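Local coordinates for protein HTH-type transcriptional activator AmpR (Pseudomonas aeruginosa PAO1, PDB 5MMH) that activates transcription of the beta-lactamase gene ampC by binding its promoter, its effector domain recognising muropeptides released from the cell wall, at residues T138-L143 with A158-Q163; A145-V150 with E167-P172; L154-M159 with G180-T185; T21-W26 with L45-N50. One frame throughout, in Å; residues are numbered along the deposited sequence. Where two conformers were deposited one is given.

Overall arrangement
From the N terminus, contact 4 closes first, joining helix 20-37 to strand 42-48 within one beta-alpha-beta unit before any other contact opens. Helix 139-147 then starts contacts 1 and 2, whose segments alternate along the chain, so the two loops cross. Contact 1 fixes the helix start to the turn leading into helix 161-165, and contact 2 its end to the loop after that helix. Contact 3 opens on residues where contact 1 ends, sharing Ala158 and Met159, and also crosses contact 2. It closes on strand 181-187. Met159 touches Thr21, Phe22 and Trp26, which ties contact 4 to contacts 1 and 3.

Contact 1 (T138-L143 with A158-Q163); sequences TSLAML and AMFARQ
Phe160 puts its ring against Leu143, Leu140 and Ser139, on the first turns of an N-capped helix in the LysR-type effector domain, which has the periplasmic-binding-protein fold. Leu143 carries the largest share on the helix side. Its CG sits over the middle of the Phe160 ring, 3.6 Å from the centroid and 9° off the ring normal, a CH-pi contact made nearly straight down on one face. Leu143 CD2 lies 3.7 Å from Phe160 CE2, while Leu143 CB approaches the CE1 corner, so one leucine spreads across much of that face. Ser139 meets the ring differently: its CB lies in the ring plane at the edge, 3.9 Å from Phe160 CZ. Leu140 comes in obliquely through its CD2 methyl, 3.8 Å from Phe160 CE1. The phenyl reaches this group because Phe160 has CG anti to its carbonyl carbon (chi1 -62°), which turns the ring toward helix 139-147.

Behind the first shell, Leu143 also packs on Ala153 and Ala155 of strand 153-156, and Leu140 touches both Thr21 of helix 20-37 and Ala141 of the second subunit. Phe160 itself stands at the N-cap position of helix 161-165. At the start of the other helix, Thr138 is the N-cap: its OG1 accepts from Leu140 N at 3.2 Å, with an N-H...O angle of 139°.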
loop_
_atom_site.group_PDB
_atom_site.type_symbol
_atom_site.label_atom_id
_atom_site.label_comp_id
_atom_site.label_asym_id
_atom_site.label_seq_id
_atom_site.Cartn_x
_atom_site.Cartn_y
_atom_site.Cartn_z
ATOM N N THR A 138 0.797 5.430 -0.289
ATOM C CA THR A 138 1.342 4.483 -1.252
ATOM C C THR A 138 0.486 4.527 -2.507
ATOM O O THR A 138 -0.747 4.609 -2.427
ATOM C CB THR A 138 1.396 3.030 -0.674
ATOM O OG1 THR A 138 1.714 2.086 -1.703
ATOM C CG2 THR A 138 0.102 2.626 -0.102
ATOM N N SER A 139 1.154 4.472 -3.662
ATOM C CA SER A 139 0.452 4.451 -4.938
ATOM C C SER A 139 -0.412 3.213 -5.075
ATOM O O SER A 139 -1.435 3.245 -5.769
ATOM C CB SER A 139 1.457 4.508 -6.096
ATOM O OG SER A 139 2.153 5.740 -6.101
ATOM N N LEU A 140 -0.014 2.108 -4.442
ATOM C CA LEU A 140 -0.870 0.924 -4.449
ATOM C C LEU A 140 -2.246 1.250 -3.892
ATOM O O LEU A 140 -3.267 0.863 -4.473
ATOM C CB LEU A 140 -0.231 -0.195 -3.642
ATOM C CG LEU A 140 0.996 -0.836 -4.286
ATOM C CD1 LEU A 140 1.561 -1.840 -3.303
ATOM C CD2 LEU A 140 0.662 -1.490 -5.629
ATOM N N ALA A 141 -2.298 1.965 -2.765
ATOM C CA ALA A 141 -3.597 2.321 -2.208
ATOM C C ALA A 141 -4.315 3.300 -3.122
ATOM O O ALA A 141 -5.536 3.209 -3.296
ATOM C CB ALA A 141 -3.434 2.914 -0.805
ATOM N N MET A 142 -3.557 4.220 -3.740
ATOM C CA MET A 142 -4.125 5.198 -4.665
ATOM C C MET A 142 -4.698 4.537 -5.917
ATOM O O MET A 142 -5.737 4.973 -6.431
ATOM C CB MET A 142 -3.059 6.222 -5.051
ATOM C CG MET A 142 -3.541 7.257 -6.047
ATOM S SD MET A 142 -2.228 8.167 -6.916
ATOM C CE MET A 142 -1.379 8.992 -5.565
ATOM N N LEU A 143 -4.043 3.481 -6.426
ATOM C CA LEU A 143 -4.523 2.853 -7.657
ATOM C C LEU A 143 -5.717 1.949 -7.397
ATOM O O LEU A 143 -6.625 1.858 -8.232
ATOM C CB LEU A 143 -3.402 2.064 -8.328
ATOM C CG LEU A 143 -2.757 2.826 -9.491
ATOM C CD1 LEU A 143 -3.784 3.096 -10.578
ATOM C CD2 LEU A 143 -2.135 4.137 -9.014
ATOM N N ALA A 158 4.847 2.997 -15.219
ATOM C CA ALA A 158 5.752 1.863 -15.318
ATOM C C ALA A 158 5.677 0.946 -14.109
ATOM O O ALA A 158 6.264 -0.135 -14.134
ATOM C CB ALA A 158 7.181 2.364 -15.517
ATOM N N MET A 159 4.967 1.338 -13.061
ATOM C CA MET A 159 4.758 0.458 -11.925
ATOM C C MET A 159 3.417 -0.267 -11.976
ATOM O O MET A 159 3.171 -1.148 -11.148
ATOM C CB MET A 159 4.890 1.265 -10.632
ATOM C CG MET A 159 6.293 1.875 -10.455
ATOM S SD MET A 159 7.535 0.626 -10.044
ATOM C CE MET A 159 8.632 0.669 -11.461
ATOM N N PHE A 160 2.560 0.052 -12.940
ATOM C CA PHE A 160 1.244 -0.572 -13.049
ATOM C C PHE A 160 1.038 -1.103 -14.455
ATOM O O PHE A 160 -0.039 -0.988 -15.045
ATOM C CB PHE A 160 0.156 0.411 -12.632
ATOM C CG PHE A 160 0.290 0.842 -11.212
ATOM C CD1 PHE A 160 -0.208 0.051 -10.185
ATOM C CD2 PHE A 160 0.967 2.002 -10.894
ATOM C CE1 PHE A 160 -0.042 0.431 -8.873
ATOM C CE2 PHE A 160 1.128 2.390 -9.576
ATOM C CZ PHE A 160 0.640 1.610 -8.574
ATOM N N ALA A 161 2.100 -1.701 -14.993
ATOM C CA ALA A 161 2.113 -2.176 -16.370
ATOM C C ALA A 161 1.159 -3.342 -16.558
ATOM O O ALA A 161 0.412 -3.397 -17.540
ATOM C CB ALA A 161 3.531 -2.588 -16.747
ATOM N N ARG A 162 1.207 -4.305 -15.641
ATOM C CA ARG A 162 0.284 -5.429 -15.658
ATOM C C ARG A 162 -1.157 -4.954 -15.769
ATOM O O ARG A 162 -1.895 -5.343 -16.685
ATOM C CB ARG A 162 0.471 -6.256 -14.388
ATOM C CG ARG A 162 1.332 -7.488 -14.549
ATOM C CD ARG A 162 0.609 -8.651 -13.966
ATOM N NE ARG A 162 1.492 -9.733 -13.530
ATOM C CZ ARG A 162 1.084 -10.835 -12.905
ATOM N NH1 ARG A 162 -0.201 -11.000 -12.638
ATOM N NH2 ARG A 162 1.968 -11.750 -12.551
ATOM N N GLN A 163 -1.573 -4.111 -14.822
ATOM C CA GLN A 163 -2.925 -3.569 -14.829
ATOM C C GLN A 163 -3.257 -2.925 -16.171
ATOM O O GLN A 163 -4.306 -3.199 -16.765
ATOM C CB GLN A 163 -3.073 -2.569 -13.684
ATOM C CG GLN A 163 -3.074 -3.242 -12.304
ATOM C CD GLN A 163 -1.687 -3.367 -11.660
ATOM O OE1 GLN A 163 -0.643 -3.205 -12.314
ATOM N NE2 GLN A 163 -1.679 -3.669 -10.362
#

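Contact 2 (A145-V150 with E167-P172); sequences AARQGV and ESIRRP
The packing site where Arg147 meets Ser168 and Ile169 lies beside the dimer interface, at the end of helix 139-147 and in the loop that follows helix 161-165. Arg147 CD rests 3.9 Å from Ile169 CG2, and the two side chains run at about a right angle. The same Arg147 CD is 3.9 Å from the backbone carbonyl Ser168 O, so this one methylene touches both the carbonyl and the isoleucine methyl. Bends at chi2 (110°) and again at chi3 (83°) bring the arginine chain over the loop, although it does not start out in that direction. The guanidinium is modelled too close to Ser168 OG, so its exact position is doubtful. Ser168 OG is itself weakly hydrogen-bonded to Gln163 O.

Both segments include the end of a helix or follow directly on one in this periplasmic-binding-protein fold, and both ends are Schellman motifs. On the first, Gly149 N bonds Ala146 O at 3.0 Å and Val150 N bonds Ala145 O at 3.1 Å. On the second, Glu167 with positive phi turns the chain out of helix 161-165. Arg147 packs also on Gln163 of that helix and on Arg162 of the second subunit, while Ile169 reaches beyond the contact to Leu164 and to Leu86 of strand 73-86.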
loop_
_atom_site.group_PDB
_atom_site.type_symbol
_atom_site.label_atom_id
_atom_site.label_comp_id
_atom_site.label_asym_id
_atom_site.label_seq_id
_atom_site.Cartn_x
_atom_site.Cartn_y
_atom_site.Cartn_z
ATOM N N ALA A 145 -7.894 2.648 -5.057
ATOM C CA ALA A 145 -8.991 3.613 -4.979
ATOM C C ALA A 145 -9.458 4.029 -6.364
ATOM O O ALA A 145 -10.661 4.172 -6.606
ATOM C CB ALA A 145 -8.573 4.847 -4.182
ATOM N N ALA A 146 -8.518 4.226 -7.291
ATOM C CA ALA A 146 -8.889 4.611 -8.645
ATOM C C ALA A 146 -9.623 3.484 -9.348
ATOM O O ALA A 146 -10.596 3.726 -10.064
ATOM C CB ALA A 146 -7.644 5.008 -9.439
ATOM N N ARG A 147 -9.163 2.246 -9.166
ATOM C CA ARG A 147 -9.888 1.092 -9.690
ATOM C C ARG A 147 -11.364 1.129 -9.294
ATOM O O ARG A 147 -12.254 0.924 -10.131
ATOM C CB ARG A 147 -9.246 -0.204 -9.182
ATOM C CG ARG A 147 -9.751 -1.472 -9.887
ATOM C CD ARG A 147 -8.687 -2.040 -10.732
ATOM N NE ARG A 147 -7.763 -2.877 -9.966
ATOM C CZ ARG A 147 -6.776 -3.606 -10.484
ATOM N NH1 ARG A 147 -6.019 -4.322 -9.681
ATOM N NH2 ARG A 147 -6.525 -3.561 -11.787
ATOM N N GLN A 148 -11.637 1.369 -8.010
ATOM C CA GLN A 148 -12.991 1.374 -7.471
ATOM C C GLN A 148 -13.765 2.649 -7.796
ATOM O O GLN A 148 -14.831 2.872 -7.215
ATOM C CB GLN A 148 -12.944 1.157 -5.954
ATOM C CG GLN A 148 -12.765 -0.303 -5.554
ATOM C CD GLN A 148 -12.426 -0.482 -4.081
ATOM O OE1 GLN A 148 -13.059 0.113 -3.203
ATOM N NE2 GLN A 148 -11.434 -1.320 -3.804
ATOM N N GLY A 149 -13.252 3.498 -8.688
ATOM C CA GLY A 149 -13.987 4.658 -9.161
ATOM C C GLY A 149 -13.999 5.853 -8.236
ATOM O O GLY A 149 -14.735 6.810 -8.494
ATOM N N VAL A 150 -13.200 5.839 -7.171
ATOM C CA VAL A 150 -13.216 6.940 -6.218
ATOM C C VAL A 150 -12.690 8.232 -6.839
ATOM O O VAL A 150 -13.170 9.326 -6.513
ATOM C CB VAL A 150 -12.416 6.522 -4.976
ATOM C CG1 VAL A 150 -12.376 7.622 -3.976
ATOM C CG2 VAL A 150 -13.038 5.238 -4.366
ATOM N N GLU A 167 -5.772 -4.240 -19.175
ATOM C CA GLU A 167 -6.822 -3.240 -19.361
ATOM C C GLU A 167 -7.662 -3.017 -18.109
ATOM O O GLU A 167 -8.716 -2.363 -18.178
ATOM C CB GLU A 167 -7.735 -3.581 -20.545
ATOM C CG GLU A 167 -7.200 -3.126 -21.897
ATOM C CD GLU A 167 -8.135 -3.482 -23.044
ATOM O OE1 GLU A 167 -8.337 -4.689 -23.308
ATOM O OE2 GLU A 167 -8.684 -2.551 -23.671
ATOM N N SER A 168 -7.220 -3.522 -16.957
ATOM C CA SER A 168 -7.971 -3.285 -15.731
ATOM C C SER A 168 -7.917 -1.826 -15.284
ATOM O O SER A 168 -8.809 -1.398 -14.545
ATOM C CB SER A 168 -7.485 -4.226 -14.621
ATOM O OG SER A 168 -6.247 -3.815 -14.074
ATOM N N ILE A 169 -6.917 -1.044 -15.722
ATOM C CA ILE A 169 -6.974 0.410 -15.596
ATOM C C ILE A 169 -6.461 1.059 -16.875
ATOM O O ILE A 169 -5.790 0.435 -17.701
ATOM C CB ILE A 169 -6.195 0.978 -14.387
ATOM C CG1 ILE A 169 -4.704 0.854 -14.605
ATOM C CG2 ILE A 169 -6.627 0.335 -13.066
ATOM C CD1 ILE A 169 -4.011 2.124 -14.214
ATOM N N ARG A 170 -6.775 2.345 -17.023
ATOM C CA ARG A 170 -6.586 3.043 -18.280
ATOM C C ARG A 170 -5.728 4.282 -18.086
ATOM O O ARG A 170 -5.721 4.905 -17.022
ATOM C CB ARG A 170 -7.934 3.427 -18.917
ATOM C CG ARG A 170 -8.788 2.212 -19.289
ATOM C CD ARG A 170 -9.664 2.425 -20.532
ATOM N NE ARG A 170 -8.885 2.395 -21.768
ATOM C CZ ARG A 170 -8.555 3.472 -22.480
ATOM N NH1 ARG A 170 -8.952 4.682 -22.093
ATOM N NH2 ARG A 170 -7.832 3.338 -23.589
ATOM N N ARG A 171 -4.996 4.618 -19.140
ATOM C CA ARG A 171 -4.246 5.863 -19.244
ATOM C C ARG A 171 -4.974 6.784 -20.213
ATOM O O ARG A 171 -4.898 6.575 -21.434
ATOM C CB ARG A 171 -2.824 5.586 -19.737
ATOM C CG ARG A 171 -1.955 6.828 -19.835
ATOM C CD ARG A 171 -0.548 6.457 -20.244
ATOM N NE ARG A 171 0.290 7.638 -20.369
ATOM C CZ ARG A 171 1.613 7.604 -20.303
ATOM N NH1 ARG A 171 2.238 6.447 -20.116
ATOM N NH2 ARG A 171 2.308 8.727 -20.411
ATOM N N PRO A 172 -5.703 7.799 -19.734
ATOM C CA PRO A 172 -6.505 8.621 -20.654
ATOM C C PRO A 172 -5.736 9.670 -21.441
ATOM O O PRO A 172 -6.226 10.074 -22.504
ATOM C CB PRO A 172 -7.530 9.295 -19.725
ATOM C CG PRO A 172 -6.933 9.205 -18.354
ATOM C CD PRO A 172 -6.148 7.939 -18.336
#

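Contact 3 (L154-M159 with G180-T185); sequences LAPAAM and GSYWLT
Met159 and Pro156 meet the phenol end of Tyr182, in a buried contact near the centre of the LysR-type effector domain that joins strand 153-156 and the turn after it to strand 181-187. The methionine does most of the touching. Its CG lies 3.5 Å from Tyr182 OH, its SD is 3.9 Å from Tyr182 CE2, and its CE methyl is 4.0 Å from the same carbon, so the chain passes obliquely by the CE2 and OH end of the ring. Methionine and tyrosine run antiparallel, side by side. The sulfur stands 4.7 Å from the ring centroid and 45° off the normal, an oblique Met-aromatic contact. Two bends produce this course: chi2 at -72° bends the chain, and a chi3 of 116° then turns the terminal methyl back along the tyrosine. Tyr182 has its CG anti to the carbonyl carbon, which extends the phenol away from its strand toward the other segment. Pro156 crosses it at about a right angle, bringing CG to 4.0 Å from Tyr182 OH.

The backbone bond from Met159 N to Pro156 O, 3.1 Å, closes the 3-10 turn that sets these two side chains beside the same hydroxyl. Around them, the Tyr182 ring also meets Phe22 of helix 20-37 and stands edge-to-face with Phe65 of strand 61-66, while strand 73-86 runs between strands 153-156 and 181-187 and bonds to the backbone of both.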
loop_
_atom_site.group_PDB
_atom_site.type_symbol
_atom_site.label_atom_id
_atom_site.label_comp_id
_atom_site.label_asym_id
_atom_site.label_seq_id
_atom_site.Cartn_x
_atom_site.Cartn_y
_atom_site.Cartn_z
ATOM N N LEU A 154 -2.631 9.859 -10.065
ATOM C CA LEU A 154 -1.420 10.389 -10.679
ATOM C C LEU A 154 -0.257 9.610 -10.083
ATOM O O LEU A 154 0.085 9.789 -8.907
ATOM C CB LEU A 154 -1.280 11.892 -10.430
ATOM C CG LEU A 154 0.012 12.581 -10.878
ATOM C CD1 LEU A 154 0.202 12.474 -12.392
ATOM C CD2 LEU A 154 -0.000 14.035 -10.429
ATOM N N ALA A 155 0.352 8.752 -10.894
ATOM C CA ALA A 155 1.241 7.716 -10.392
ATOM C C ALA A 155 2.164 7.294 -11.529
ATOM O O ALA A 155 1.940 7.676 -12.688
ATOM C CB ALA A 155 0.434 6.517 -9.861
ATOM N N PRO A 156 3.210 6.512 -11.237
ATOM C CA PRO A 156 4.116 6.040 -12.308
ATOM C C PRO A 156 3.483 4.910 -13.107
ATOM O O PRO A 156 3.197 3.840 -12.565
ATOM C CB PRO A 156 5.356 5.553 -11.541
ATOM C CG PRO A 156 5.251 6.155 -10.171
ATOM C CD PRO A 156 3.770 6.243 -9.897
ATOM N N ALA A 157 3.272 5.148 -14.406
ATOM C CA ALA A 157 2.691 4.120 -15.275
ATOM C C ALA A 157 3.524 2.849 -15.269
ATOM O O ALA A 157 2.981 1.737 -15.309
ATOM C CB ALA A 157 2.570 4.631 -16.716
ATOM N N ALA A 158 4.847 2.997 -15.219
ATOM C CA ALA A 158 5.752 1.863 -15.318
ATOM C C ALA A 158 5.677 0.946 -14.109
ATOM O O ALA A 158 6.264 -0.135 -14.134
ATOM C CB ALA A 158 7.181 2.364 -15.517
ATOM N N MET A 159 4.967 1.338 -13.061
ATOM C CA MET A 159 4.758 0.458 -11.925
ATOM C C MET A 159 3.417 -0.267 -11.976
ATOM O O MET A 159 3.171 -1.148 -11.148
ATOM C CB MET A 159 4.890 1.265 -10.632
ATOM C CG MET A 159 6.293 1.875 -10.455
ATOM S SD MET A 159 7.535 0.626 -10.044
ATOM C CE MET A 159 8.632 0.669 -11.461
ATOM N N GLY A 180 10.679 12.441 -10.215
ATOM C CA GLY A 180 11.602 11.669 -9.407
ATOM C C GLY A 180 11.990 10.375 -10.082
ATOM O O GLY A 180 11.501 10.035 -11.162
ATOM N N SER A 181 12.895 9.656 -9.418
ATOM C CA SER A 181 13.435 8.393 -9.877
ATOM C C SER A 181 13.389 7.411 -8.721
ATOM O O SER A 181 13.152 7.791 -7.577
ATOM C CB SER A 181 14.886 8.546 -10.361
ATOM O OG SER A 181 14.978 9.516 -11.382
ATOM N N TYR A 182 13.607 6.136 -9.036
ATOM C CA TYR A 182 13.899 5.128 -8.034
ATOM C C TYR A 182 15.406 5.049 -7.839
ATOM O O TYR A 182 16.169 5.122 -8.808
ATOM C CB TYR A 182 13.320 3.772 -8.447
ATOM C CG TYR A 182 11.814 3.772 -8.337
ATOM C CD1 TYR A 182 11.201 3.755 -7.085
ATOM C CD2 TYR A 182 11.009 3.849 -9.464
ATOM C CE1 TYR A 182 9.827 3.782 -6.958
ATOM C CE2 TYR A 182 9.619 3.864 -9.351
ATOM C CZ TYR A 182 9.040 3.839 -8.089
ATOM O OH TYR A 182 7.678 3.872 -7.937
ATOM N N TRP A 183 15.825 4.909 -6.586
ATOM C CA TRP A 183 17.222 4.947 -6.175
ATOM C C TRP A 183 17.547 3.739 -5.311
ATOM O O TRP A 183 16.740 3.342 -4.466
ATOM C CB TRP A 183 17.530 6.220 -5.365
ATOM C CG TRP A 183 17.256 7.494 -6.109
ATOM C CD1 TRP A 183 16.036 8.092 -6.303
ATOM C CD2 TRP A 183 18.220 8.327 -6.761
ATOM N NE1 TRP A 183 16.187 9.249 -7.036
ATOM C CE2 TRP A 183 17.518 9.410 -7.340
ATOM C CE3 TRP A 183 19.611 8.261 -6.920
ATOM C CZ2 TRP A 183 18.165 10.426 -8.053
ATOM C CZ3 TRP A 183 20.242 9.261 -7.628
ATOM C CH2 TRP A 183 19.518 10.328 -8.194
ATOM N N LEU A 184 18.737 3.172 -5.487
ATOM C CA LEU A 184 19.270 2.230 -4.510
ATOM C C LEU A 184 20.117 3.017 -3.508
ATOM O O LEU A 184 21.148 3.589 -3.874
ATOM C CB LEU A 184 20.082 1.139 -5.196
ATOM C CG LEU A 184 20.764 0.165 -4.246
ATOM C CD1 LEU A 184 19.735 -0.778 -3.579
ATOM C CD2 LEU A 184 21.791 -0.618 -5.008
ATOM N N THR A 185 19.677 3.071 -2.252
ATOM C CA THR A 185 20.338 3.882 -1.241
ATOM C C THR A 185 20.937 2.996 -0.159
ATOM O O THR A 185 20.544 1.839 0.023
ATOM C CB THR A 185 19.374 4.898 -0.604
ATOM O OG1 THR A 185 18.621 4.282 0.455
ATOM C CG2 THR A 185 18.420 5.451 -1.639
#

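Contact 4 (T21-W26 with L45-N50); sequences TFTVGW and LSTHNN
Thr23 meets Thr47 and Leu45 through methyls and a hydroxyl, with no flat group between them, where helix 20-37 packs on the last strand of a beta-alpha-beta unit made of strand 13-19, helix 20-37 and strand 42-48. The rings of the helix are turned to other neighbours: Phe22 meets the Tyr182 ring with the planes at about 50°, and the Trp26 indole meets Phe79 at about 45° while taking a cation-pi contact from Arg30.

The Thr47 CG2 methyl is the centre of the contact: it lies 3.5 Å from Thr23 OG1 and 3.7 Å from both Thr23 CB and Thr23 CG2, so the methyl sits against three atoms of Thr23, all on one side of it. Thr47 has CG2 anti to its carbonyl carbon, while OG1 takes the place between N and C (chi1 68°). That splits its two branches, the methyl for the helix and the hydroxyl for Asp137 OD1 of the second subunit, which it hydrogen-bonds. Leu45 and Ser46 pair there in a parallel ladder with a strand of that subunit, carrying the sheet across the interface. Thr23 OG1 in turn hydrogen-bonds the carbonyl oxygen of Val19, four residues earlier. Beyond the threonine pair, the ends of Thr23 and Leu45 meet head-on, Thr23 CG2 4.0 Å from Leu45 CD2.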
loop_
_atom_site.group_PDB
_atom_site.type_symbol
_atom_site.label_atom_id
_atom_site.label_comp_id
_atom_site.label_asym_id
_atom_site.label_seq_id
_atom_site.Cartn_x
_atom_site.Cartn_y
_atom_site.Cartn_z
ATOM N N THR A 21 5.194 -0.152 -3.852
ATOM C CA THR A 21 4.838 -0.023 -5.264
ATOM C C THR A 21 5.929 -0.578 -6.171
ATOM O O THR A 21 5.637 -1.266 -7.159
ATOM C CB THR A 21 4.565 1.449 -5.591
ATOM O OG1 THR A 21 3.463 1.901 -4.788
ATOM C CG2 THR A 21 4.246 1.657 -7.097
ATOM N N PHE A 22 7.192 -0.295 -5.845
ATOM C CA PHE A 22 8.314 -0.836 -6.614
ATOM C C PHE A 22 8.450 -2.346 -6.427
ATOM O O PHE A 22 8.835 -3.065 -7.355
ATOM C CB PHE A 22 9.595 -0.122 -6.183
ATOM C CG PHE A 22 10.831 -0.521 -6.936
ATOM C CD1 PHE A 22 11.604 -1.594 -6.518
ATOM C CD2 PHE A 22 11.278 0.243 -8.003
ATOM C CE1 PHE A 22 12.789 -1.925 -7.190
ATOM C CE2 PHE A 22 12.443 -0.094 -8.674
ATOM C CZ PHE A 22 13.189 -1.174 -8.268
ATOM N N THR A 23 8.170 -2.849 -5.228
ATOM C CA THR A 23 8.365 -4.278 -4.981
ATOM C C THR A 23 7.391 -5.123 -5.794
ATOM O O THR A 23 7.794 -6.089 -6.454
ATOM C CB THR A 23 8.225 -4.579 -3.493
ATOM O OG1 THR A 23 9.182 -3.809 -2.773
ATOM C CG2 THR A 23 8.473 -6.057 -3.207
ATOM N N VAL A 24 6.102 -4.783 -5.760
ATOM C CA VAL A 24 5.123 -5.646 -6.417
ATOM C C VAL A 24 4.986 -5.295 -7.890
ATOM O O VAL A 24 4.750 -6.183 -8.704
ATOM C CB VAL A 24 3.745 -5.631 -5.715
ATOM C CG1 VAL A 24 3.881 -6.080 -4.285
ATOM C CG2 VAL A 24 3.120 -4.274 -5.755
ATOM N N GLY A 25 5.173 -4.029 -8.270
ATOM C CA GLY A 25 5.102 -3.695 -9.683
ATOM C C GLY A 25 6.333 -4.058 -10.508
ATOM O O GLY A 25 6.220 -4.157 -11.737
ATOM N N TRP A 26 7.508 -4.252 -9.875
ATOM C CA TRP A 26 8.761 -4.355 -10.641
ATOM C C TRP A 26 9.779 -5.352 -10.096
ATOM O O TRP A 26 10.294 -6.188 -10.839
ATOM C CB TRP A 26 9.432 -2.977 -10.741
ATOM C CG TRP A 26 10.513 -2.882 -11.801
ATOM C CD1 TRP A 26 10.346 -2.523 -13.113
ATOM C CD2 TRP A 26 11.917 -3.153 -11.639
ATOM N NE1 TRP A 26 11.553 -2.551 -13.776
ATOM C CE2 TRP A 26 12.534 -2.932 -12.897
ATOM C CE3 TRP A 26 12.707 -3.572 -10.563
ATOM C CZ2 TRP A 26 13.897 -3.113 -13.100
ATOM C CZ3 TRP A 26 14.056 -3.732 -10.753
ATOM C CH2 TRP A 26 14.652 -3.497 -12.019
ATOM N N LEU A 45 13.786 -9.625 2.044
ATOM C CA LEU A 45 13.088 -8.508 1.444
ATOM C C LEU A 45 11.959 -8.052 2.356
ATOM O O LEU A 45 11.206 -8.882 2.873
ATOM C CB LEU A 45 12.540 -8.925 0.079
ATOM C CG LEU A 45 11.926 -7.831 -0.789
ATOM C CD1 LEU A 45 12.947 -6.716 -1.002
ATOM C CD2 LEU A 45 11.513 -8.475 -2.093
ATOM N N SER A 46 11.857 -6.740 2.569
ATOM C CA SER A 46 10.705 -6.140 3.223
ATOM C C SER A 46 10.252 -4.915 2.434
ATOM O O SER A 46 11.047 -4.296 1.711
ATOM C CB SER A 46 11.033 -5.759 4.689
ATOM O OG SER A 46 12.080 -4.812 4.762
ATOM N N THR A 47 8.972 -4.553 2.564
ATOM C CA THR A 47 8.490 -3.362 1.884
ATOM C C THR A 47 8.271 -2.248 2.895
ATOM O O THR A 47 8.132 -2.485 4.095
ATOM C CB THR A 47 7.194 -3.598 1.086
ATOM O OG1 THR A 47 6.075 -3.866 1.967
ATOM C CG2 THR A 47 7.383 -4.730 0.079
ATOM N N HIS A 48 8.247 -1.019 2.389
ATOM C CA HIS A 48 8.057 0.158 3.219
ATOM C C HIS A 48 7.362 1.209 2.353
ATOM O O HIS A 48 7.114 0.988 1.164
ATOM C CB HIS A 48 9.408 0.602 3.814
ATOM C CG HIS A 48 10.200 -0.530 4.416
ATOM N ND1 HIS A 48 9.847 -1.145 5.603
ATOM C CD2 HIS A 48 11.292 -1.192 3.964
ATOM C CE1 HIS A 48 10.697 -2.123 5.860
ATOM N NE2 HIS A 48 11.590 -2.167 4.885
ATOM N N ASN A 49 7.031 2.355 2.949
ATOM C CA ASN A 49 6.182 3.340 2.295
ATOM C C ASN A 49 6.899 4.645 1.973
ATOM O O ASN A 49 6.276 5.712 1.984
ATOM C CB ASN A 49 4.937 3.610 3.137
ATOM C CG ASN A 49 5.211 4.474 4.370
ATOM O OD1 ASN A 49 6.364 4.722 4.746
ATOM N ND2 ASN A 49 4.128 4.944 5.000
ATOM N N ASN A 50 8.194 4.577 1.675
ATOM C CA ASN A 50 9.014 5.713 1.248
ATOM C C ASN A 50 9.415 6.682 2.353
ATOM O O ASN A 50 10.001 7.729 2.046
ATOM C CB ASN A 50 8.351 6.542 0.151
ATOM C CG ASN A 50 9.344 7.000 -0.876
ATOM O OD1 ASN A 50 10.178 6.210 -1.332
ATOM N ND2 ASN A 50 9.304 8.289 -1.217
#